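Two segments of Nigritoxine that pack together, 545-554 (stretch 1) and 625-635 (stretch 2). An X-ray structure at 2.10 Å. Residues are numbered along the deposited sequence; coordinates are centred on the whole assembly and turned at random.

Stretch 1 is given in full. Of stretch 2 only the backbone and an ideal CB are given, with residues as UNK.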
ATOM      1  N   TYR A 545     -17.099  15.727 -16.035  1.00 66.23           N
ATOM      2  CA  TYR A 545     -17.372  14.419 -15.445  1.00 67.33           C
ATOM      3  C   TYR A 545     -17.478  14.483 -13.911  1.00 60.95           C
ATOM      4  O   TYR A 545     -16.933  15.390 -13.272  1.00 58.12           O
ATOM      5  CB  TYR A 545     -16.343  13.380 -15.943  1.00 74.21           C
ATOM      6  CG  TYR A 545     -14.930  13.585 -15.434  1.00 82.97           C
ATOM      7  CD1 TYR A 545     -14.408  12.763 -14.421  1.00 84.93           C
ATOM      8  CD2 TYR A 545     -14.101  14.589 -15.960  1.00 87.38           C
ATOM      9  CE1 TYR A 545     -13.114  12.932 -13.938  1.00 83.16           C
ATOM     10  CE2 TYR A 545     -12.802  14.768 -15.478  1.00 88.76           C
ATOM     11  CZ  TYR A 545     -12.320  13.935 -14.468  1.00 86.87           C
ATOM     12  OH  TYR A 545     -11.046  14.091 -13.978  1.00 89.57           O
ATOM     13  N   ALA A 546     -18.201  13.524 -13.337  1.00 57.42           N
ATOM     14  CA  ALA A 546     -18.492  13.492 -11.897  1.00 53.46           C
ATOM     15  C   ALA A 546     -17.237  13.641 -11.024  1.00 50.43           C
ATOM     16  O   ALA A 546     -17.252  14.362 -10.023  1.00 47.25           O
ATOM     17  CB  ALA A 546     -19.264  12.217 -11.535  1.00 51.50           C
ATOM     18  N   GLY A 547     -16.154  12.979 -11.430  1.00 48.82           N
ATOM     19  CA  GLY A 547     -14.907  13.020 -10.696  1.00 50.01           C
ATOM     20  C   GLY A 547     -14.447  14.422 -10.379  1.00 50.67           C
ATOM     21  O   GLY A 547     -14.018  14.705  -9.263  1.00 49.75           O
ATOM     22  N   GLU A 548     -14.533  15.319 -11.361  1.00 52.14           N
ATOM     23  CA  GLU A 548     -14.097  16.689 -11.143  1.00 50.64           C
ATOM     24  C   GLU A 548     -15.014  17.454 -10.165  1.00 49.31           C
ATOM     25  O   GLU A 548     -14.513  18.194  -9.309  1.00 46.31           O
ATOM     26  CB  GLU A 548     -13.959  17.428 -12.481  1.00 54.36           C
ATOM     27  CG  GLU A 548     -12.999  18.601 -12.428  1.00 58.03           C
ATOM     28  CD  GLU A 548     -12.976  19.414 -13.723  1.00 62.22           C
ATOM     29  OE1 GLU A 548     -13.297  18.873 -14.803  1.00 62.78           O
ATOM     30  OE2 GLU A 548     -12.634  20.609 -13.656  1.00 63.07           O
ATOM     31  N   GLU A 549     -16.341  17.298 -10.302  1.00 49.46           N
ATOM     32  CA  GLU A 549     -17.290  17.899  -9.322  1.00 48.10           C
ATOM     33  C   GLU A 549     -17.020  17.362  -7.912  1.00 46.72           C
ATOM     34  O   GLU A 549     -17.074  18.108  -6.922  1.00 44.11           O
ATOM     35  CB  GLU A 549     -18.765  17.633  -9.667  1.00 48.00           C
ATOM     36  CG  GLU A 549     -19.711  18.405  -8.745  1.00 50.84           C
ATOM     37  CD  GLU A 549     -21.176  18.360  -9.164  1.00 53.78           C
ATOM     38  OE1 GLU A 549     -21.456  18.502 -10.376  1.00 54.77           O
ATOM     39  OE2 GLU A 549     -22.055  18.177  -8.274  1.00 52.99           O
ATOM     40  N   PHE A 550     -16.739  16.065  -7.833  1.00 44.51           N
ATOM     41  CA  PHE A 550     -16.453  15.427  -6.538  1.00 44.32           C
ATOM     42  C   PHE A 550     -15.220  16.079  -5.906  1.00 44.29           C
ATOM     43  O   PHE A 550     -15.240  16.451  -4.742  1.00 41.56           O
ATOM     44  CB  PHE A 550     -16.268  13.904  -6.700  1.00 43.41           C
ATOM     45  CG  PHE A 550     -15.959  13.178  -5.407  1.00 42.09           C
ATOM     46  CD1 PHE A 550     -16.973  12.825  -4.529  1.00 41.88           C
ATOM     47  CD2 PHE A 550     -14.644  12.837  -5.084  1.00 42.05           C
ATOM     48  CE1 PHE A 550     -16.693  12.134  -3.356  1.00 40.39           C
ATOM     49  CE2 PHE A 550     -14.358  12.149  -3.913  1.00 43.31           C
ATOM     50  CZ  PHE A 550     -15.389  11.802  -3.045  1.00 40.60           C
ATOM     51  N   ASP A 551     -14.157  16.239  -6.692  1.00 46.80           N
ATOM     52  CA  ASP A 551     -12.939  16.867  -6.199  1.00 48.01           C
ATOM     53  C   ASP A 551     -13.210  18.347  -5.824  1.00 47.43           C
ATOM     54  O   ASP A 551     -12.777  18.828  -4.766  1.00 45.47           O
ATOM     55  CB  ASP A 551     -11.831  16.719  -7.249  1.00 50.41           C
ATOM     56  CG  ASP A 551     -10.535  17.391  -6.844  1.00 52.85           C
ATOM     57  OD1 ASP A 551      -9.937  17.017  -5.818  1.00 56.68           O
ATOM     58  OD2 ASP A 551     -10.092  18.299  -7.566  1.00 58.36           O
ATOM     59  N   PHE A 552     -13.953  19.062  -6.671  1.00 45.83           N
ATOM     60  CA  PHE A 552     -14.318  20.433  -6.323  1.00 45.34           C
ATOM     61  C   PHE A 552     -15.070  20.487  -4.998  1.00 43.95           C
ATOM     62  O   PHE A 552     -14.790  21.334  -4.142  1.00 43.90           O
ATOM     63  CB  PHE A 552     -15.156  21.099  -7.410  1.00 45.38           C
ATOM     64  CG  PHE A 552     -15.808  22.378  -6.959  1.00 45.81           C
ATOM     65  CD1 PHE A 552     -15.091  23.566  -6.946  1.00 47.31           C
ATOM     66  CD2 PHE A 552     -17.131  22.394  -6.544  1.00 44.79           C
ATOM     67  CE1 PHE A 552     -15.677  24.748  -6.526  1.00 46.54           C
ATOM     68  CE2 PHE A 552     -17.735  23.570  -6.115  1.00 46.16           C
ATOM     69  CZ  PHE A 552     -17.004  24.752  -6.110  1.00 47.86           C
ATOM     70  N   ARG A 553     -16.020  19.573  -4.836  1.00 41.90           N
ATOM     71  CA  ARG A 553     -16.863  19.560  -3.644  1.00 43.66           C
ATOM     72  C   ARG A 553     -16.074  19.268  -2.381  1.00 43.76           C
ATOM     73  O   ARG A 553     -16.413  19.780  -1.324  1.00 43.77           O
ATOM     74  CB  ARG A 553     -18.019  18.583  -3.800  1.00 42.33           C
ATOM     75  CG  ARG A 553     -19.164  19.118  -4.650  1.00 44.62           C
ATOM     76  CD  ARG A 553     -20.256  18.071  -4.731  1.00 42.37           C
ATOM     77  NE  ARG A 553     -21.454  18.517  -5.430  1.00 42.21           N
ATOM     78  CZ  ARG A 553     -22.423  19.263  -4.899  1.00 43.59           C
ATOM     79  NH1 ARG A 553     -22.351  19.715  -3.641  1.00 43.20           N
ATOM     80  NH2 ARG A 553     -23.476  19.578  -5.647  1.00 43.18           N
ATOM     81  N   LEU A 554     -15.034  18.440  -2.495  1.00 45.07           N
ATOM     82  CA  LEU A 554     -14.107  18.190  -1.388  1.00 46.23           C
ATOM     83  C   LEU A 554     -13.235  19.422  -1.112  1.00 48.00           C
ATOM     84  O   LEU A 554     -13.087  19.840   0.030  1.00 47.46           O
ATOM     85  CB  LEU A 554     -13.193  16.981  -1.673  1.00 46.53           C
ATOM     86  CG  LEU A 554     -13.709  15.534  -1.496  1.00 46.59           C
ATOM     87  CD1 LEU A 554     -12.585  14.557  -1.834  1.00 45.90           C
ATOM     88  CD2 LEU A 554     -14.221  15.280  -0.085  1.00 46.63           C
ATOM     89  N   UNK A 625     -19.051   4.927  -6.574  1.00 51.55           N
ATOM     90  CA  UNK A 625     -19.514   5.635  -5.394  1.00 50.44           C
ATOM     91  C   UNK A 625     -19.397   7.138  -5.589  1.00 48.09           C
ATOM     92  O   UNK A 625     -20.259   7.903  -5.161  1.00 47.39           O
ATOM     93  CB  UNK A 625     -18.723   5.195  -4.160  1.00 50.44           C
ATOM     94  N   UNK A 626     -18.322   7.549  -6.244  1.00 48.20           N
ATOM     95  CA  UNK A 626     -18.097   8.938  -6.602  1.00 51.30           C
ATOM     96  C   UNK A 626     -19.237   9.485  -7.481  1.00 51.18           C
ATOM     97  O   UNK A 626     -19.771  10.582  -7.236  1.00 48.80           O
ATOM     98  CB  UNK A 626     -16.756   9.078  -7.324  1.00 51.30           C
ATOM     99  N   UNK A 627     -19.601   8.714  -8.505  1.00 50.45           N
ATOM    100  CA  UNK A 627     -20.700   9.080  -9.383  1.00 50.84           C
ATOM    101  C   UNK A 627     -21.989   9.126  -8.551  1.00 49.45           C
ATOM    102  O   UNK A 627     -22.803  10.048  -8.706  1.00 47.80           O
ATOM    103  CB  UNK A 627     -20.825   8.096 -10.548  1.00 50.84           C
ATOM    104  N   UNK A 628     -22.156   8.156  -7.643  1.00 46.02           N
ATOM    105  CA  UNK A 628     -23.376   8.099  -6.849  1.00 45.56           C
ATOM    106  C   UNK A 628     -23.559   9.351  -6.025  1.00 44.29           C
ATOM    107  O   UNK A 628     -24.667   9.895  -5.951  1.00 45.98           O
ATOM    108  CB  UNK A 628     -23.363   6.872  -5.935  1.00 45.56           C
ATOM    109  N   UNK A 629     -22.479   9.827  -5.406  1.00 44.20           N
ATOM    110  CA  UNK A 629     -22.537  10.983  -4.498  1.00 43.21           C
ATOM    111  C   UNK A 629     -22.756  12.318  -5.221  1.00 44.26           C
ATOM    112  O   UNK A 629     -23.499  13.182  -4.744  1.00 44.87           O
ATOM    113  CB  UNK A 629     -21.243  11.059  -3.684  1.00 43.21           C
ATOM    114  N   UNK A 630     -22.102  12.481  -6.363  1.00 43.13           N
ATOM    115  CA  UNK A 630     -22.305  13.649  -7.193  1.00 43.13           C
ATOM    116  C   UNK A 630     -23.762  13.645  -7.657  1.00 44.88           C
ATOM    117  O   UNK A 630     -24.428  14.666  -7.579  1.00 43.87           O
ATOM    118  CB  UNK A 630     -21.337  13.664  -8.378  1.00 43.13           C
ATOM    119  N   UNK A 631     -24.262  12.488  -8.097  1.00 45.20           N
ATOM    120  CA  UNK A 631     -25.630  12.397  -8.614  1.00 47.67           C
ATOM    121  C   UNK A 631     -26.689  12.635  -7.530  1.00 48.50           C
ATOM    122  O   UNK A 631     -27.800  13.070  -7.829  1.00 49.19           O
ATOM    123  CB  UNK A 631     -25.850  11.024  -9.252  1.00 47.67           C
ATOM    124  N   UNK A 632     -26.337  12.378  -6.267  1.00 48.17           N
ATOM    125  CA  UNK A 632     -27.265  12.550  -5.142  1.00 46.41           C
ATOM    126  C   UNK A 632     -27.807  13.981  -5.097  1.00 46.68           C
ATOM    127  O   UNK A 632     -28.992  14.180  -4.836  1.00 46.50           O
ATOM    128  CB  UNK A 632     -26.572  12.208  -3.821  1.00 46.41           C
ATOM    129  N   UNK A 633     -26.954  14.955  -5.400  1.00 45.53           N
ATOM    130  CA  UNK A 633     -27.322  16.365  -5.316  1.00 47.96           C
ATOM    131  C   UNK A 633     -28.324  16.830  -6.402  1.00 50.91           C
ATOM    132  O   UNK A 633     -28.866  17.930  -6.305  1.00 50.64           O
ATOM    133  CB  UNK A 633     -26.051  17.212  -5.406  1.00 47.96           C
ATOM    134  N   UNK A 634     -28.561  15.970  -7.401  1.00 51.81           N
ATOM    135  CA  UNK A 634     -29.480  16.214  -8.515  1.00 54.21           C
ATOM    136  C   UNK A 634     -30.730  15.365  -8.381  1.00 55.30           C
ATOM    137  O   UNK A 634     -31.620  15.442  -9.226  1.00 58.66           O
ATOM    138  CB  UNK A 634     -28.794  15.928  -9.853  1.00 54.21           C
ATOM    139  N   UNK A 635     -30.798  14.557  -7.322  1.00 53.57           N
ATOM    140  CA  UNK A 635     -31.863  13.579  -7.150  1.00 52.92           C
ATOM    141  C   UNK A 635     -32.826  13.976  -6.029  1.00 54.78           C
ATOM    142  O   UNK A 635     -32.406  14.307  -4.922  1.00 55.15           O
ATOM    143  CB  UNK A 635     -31.265  12.201  -6.861  1.00 52.92           C
TER

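The helix of stretch 1 and the helix that begins stretch 2 cross at 70° with axes 8.9 Å apart at closest approach. The backbones come nearest where the CA of Ala546 lies 5.5 Å from the CA of residue 627.

Position 625 has helical backbone angles and a CB pointing sideways. Nothing of stretch 1 lies within 5.5 Å of that CB, so the choice is open. It is Glu625, hydrogen-bonded elsewhere in the structure.

At position 626 the CB also points sideways, 4.6 Å from Phe550 CG. A flexible apolar chain could reach the Phe550 ring and the bare backbone of Gly547; Met or Leu would suit. The residue is Met626. Its CG lies over one face of the Phe550 ring, 3.5 Å from Phe550 CG, as a CH-pi contact. Its SD sits 3.8 Å from Gly547 CA.

At position 627 the CB points away, yet lies 4.5 Å from Ala546 CB. Many residues fit, including polar ones whose ends lead off into open space. Glu627 is found, and its CG touches Ala546 CB at 4.0 Å.

Position 628 points away and meets nothing of stretch 1, so stretch 1 sets no preference and most residues would fit. It is Trp628.

Position 629 points toward stretch 1, with its CB 4.7 Å from Phe550 CE1. The aromatic neighbour favours an apolar chain: Leu, Ile or Met. Leu629 is there, with CD1 4.1 Å from Phe550 CE1.

The CB of position 630 points toward stretch 1. It is 4.0 Å from Ala546 CB and 4.6 Å from Glu549 OE2. The small Ala546 leaves room, but the close backbone limits it. Val, Ile or Ala would suit. The residue is Val630. Its CG2 packs 3.4 Å from Ala546 O and 3.8 Å from Phe550 CB, and its CG1 lies 3.7 Å from Glu549 OE2. Water 1 donates to both Glu549 OE2 and the backbone O of Val630, linking the stretches where no direct hydrogen bond does.

Positions 631 and 632 offer their CB atoms nothing of stretch 1 within 5.5 Å, so most residues would fit. They are Arg631 and Lys632.

At position 633 the CB points toward stretch 1, 3.5 Å from Arg553 NH2. Glu549 OE2 already holds Arg553 NE in a 2.9 Å salt bridge, which helps fix the guanidinium. A flat aromatic ring could cover its face; an acid could meet its charge. Phe633 is deposited. The guanidinium lies flat on the ring, planes at 9° and centres 3.7 Å apart, a stacked cation-pi contact.

At position 634 the CB points sideways with no neighbour in stretch 1 within 5.5 Å. A long basic chain could still bring its end near the Glu549 carboxylate. It is Lys634, whose NZ stops 4.2 Å from Glu549 OE1, beyond a salt bridge. Water 2 bridges the two from the side, donating to Glu549 OE1 and accepting a weak bond from Lys634 NZ.

Position 635 closes a type I turn from 632, out of reach of stretch 1, which leaves the choice open. Thr635 donates from OG1 to Arg631 O at 2.7 Å.

Stretch 2 625-635: EMEWLVRKFKT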
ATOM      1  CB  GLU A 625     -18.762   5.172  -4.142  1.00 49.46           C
ATOM      2  CG  GLU A 625     -19.324   5.761  -2.845  1.00 49.37           C
ATOM      3  CD  GLU A 625     -18.532   5.337  -1.617  1.00 50.34           C
ATOM      4  OE1 GLU A 625     -17.775   4.364  -1.733  1.00 51.58           O
ATOM      5  OE2 GLU A 625     -18.661   5.970  -0.544  1.00 50.07           O
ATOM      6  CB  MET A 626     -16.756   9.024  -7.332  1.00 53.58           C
ATOM      7  CG  MET A 626     -16.209  10.415  -7.520  1.00 56.80           C
ATOM      8  SD  MET A 626     -14.466  10.362  -8.003  1.00 61.66           S
ATOM      9  CE  MET A 626     -13.756   9.655  -6.553  1.00 61.48           C
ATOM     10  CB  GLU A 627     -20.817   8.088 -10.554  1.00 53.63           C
ATOM     11  CG  GLU A 627     -19.687   8.207 -11.575  1.00 56.63           C
ATOM     12  CD  GLU A 627     -19.795   7.241 -12.751  1.00 58.60           C
ATOM     13  OE1 GLU A 627     -20.545   6.259 -12.698  1.00 61.77           O
ATOM     14  OE2 GLU A 627     -19.102   7.450 -13.754  1.00 66.43           O
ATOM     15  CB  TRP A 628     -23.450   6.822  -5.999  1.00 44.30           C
ATOM     16  CG  TRP A 628     -24.801   6.615  -5.346  1.00 44.60           C
ATOM     17  CD1 TRP A 628     -25.824   5.757  -5.749  1.00 45.51           C
ATOM     18  CD2 TRP A 628     -25.330   7.297  -4.156  1.00 41.42           C
ATOM     19  NE1 TRP A 628     -26.906   5.855  -4.902  1.00 45.23           N
ATOM     20  CE2 TRP A 628     -26.679   6.769  -3.942  1.00 43.23           C
ATOM     21  CE3 TRP A 628     -24.835   8.265  -3.283  1.00 41.33           C
ATOM     22  CZ2 TRP A 628     -27.477   7.192  -2.883  1.00 42.15           C
ATOM     23  CZ3 TRP A 628     -25.648   8.688  -2.223  1.00 39.24           C
ATOM     24  CH2 TRP A 628     -26.933   8.166  -2.034  1.00 42.19           C
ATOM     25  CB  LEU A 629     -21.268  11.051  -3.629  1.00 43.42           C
ATOM     26  CG  LEU A 629     -21.176   9.936  -2.572  1.00 44.22           C
ATOM     27  CD1 LEU A 629     -19.757   9.785  -2.014  1.00 43.09           C
ATOM     28  CD2 LEU A 629     -22.201  10.174  -1.463  1.00 42.13           C
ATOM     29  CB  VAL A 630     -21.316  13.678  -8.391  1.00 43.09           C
ATOM     30  CG1 VAL A 630     -21.732  14.718  -9.432  1.00 44.36           C
ATOM     31  CG2 VAL A 630     -19.901  13.968  -7.890  1.00 42.52           C
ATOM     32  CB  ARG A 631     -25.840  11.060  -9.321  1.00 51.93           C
ATOM     33  CG  ARG A 631     -27.201  10.870  -9.973  1.00 54.81           C
ATOM     34  CD  ARG A 631     -27.265   9.562 -10.749  1.00 59.27           C
ATOM     35  NE  ARG A 631     -26.872   8.415  -9.929  1.00 62.21           N
ATOM     36  CZ  ARG A 631     -25.835   7.620 -10.197  1.00 64.29           C
ATOM     37  NH1 ARG A 631     -25.093   7.827 -11.273  1.00 64.34           N
ATOM     38  NH2 ARG A 631     -25.547   6.607  -9.395  1.00 61.49           N
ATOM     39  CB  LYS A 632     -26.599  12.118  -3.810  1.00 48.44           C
ATOM     40  CG  LYS A 632     -27.276  12.525  -2.498  1.00 49.69           C
ATOM     41  CD  LYS A 632     -26.648  13.798  -1.934  1.00 53.43           C
ATOM     42  CE  LYS A 632     -27.439  14.339  -0.757  1.00 55.16           C
ATOM     43  NZ  LYS A 632     -27.151  15.779  -0.452  1.00 52.00           N
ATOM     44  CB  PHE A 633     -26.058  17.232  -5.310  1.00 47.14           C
ATOM     45  CG  PHE A 633     -25.248  17.094  -4.043  1.00 45.94           C
ATOM     46  CD1 PHE A 633     -25.597  17.797  -2.897  1.00 43.61           C
ATOM     47  CD2 PHE A 633     -24.150  16.239  -3.994  1.00 45.34           C
ATOM     48  CE1 PHE A 633     -24.854  17.668  -1.738  1.00 45.84           C
ATOM     49  CE2 PHE A 633     -23.420  16.078  -2.825  1.00 44.70           C
ATOM     50  CZ  PHE A 633     -23.771  16.792  -1.693  1.00 44.73           C
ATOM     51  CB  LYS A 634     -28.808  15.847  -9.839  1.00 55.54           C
ATOM     52  CG  LYS A 634     -27.561  16.653 -10.178  1.00 56.77           C
ATOM     53  CD  LYS A 634     -26.745  15.924 -11.236  1.00 60.74           C
ATOM     54  CE  LYS A 634     -25.684  16.843 -11.822  1.00 61.21           C
ATOM     55  NZ  LYS A 634     -24.418  16.104 -12.051  1.00 64.62           N
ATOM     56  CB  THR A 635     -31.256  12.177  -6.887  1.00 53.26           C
ATOM     57  OG1 THR A 635     -30.229  11.914  -7.857  1.00 52.56           O
ATOM     58  CG2 THR A 635     -32.337  11.066  -6.950  1.00 53.18           C
TER
HETATM   59  O   HOH W   1     -24.411  17.212  -8.487  1.00 39.83           O
HETATM   60  O   HOH W   2     -21.427  16.487 -12.869  1.00 54.06           O
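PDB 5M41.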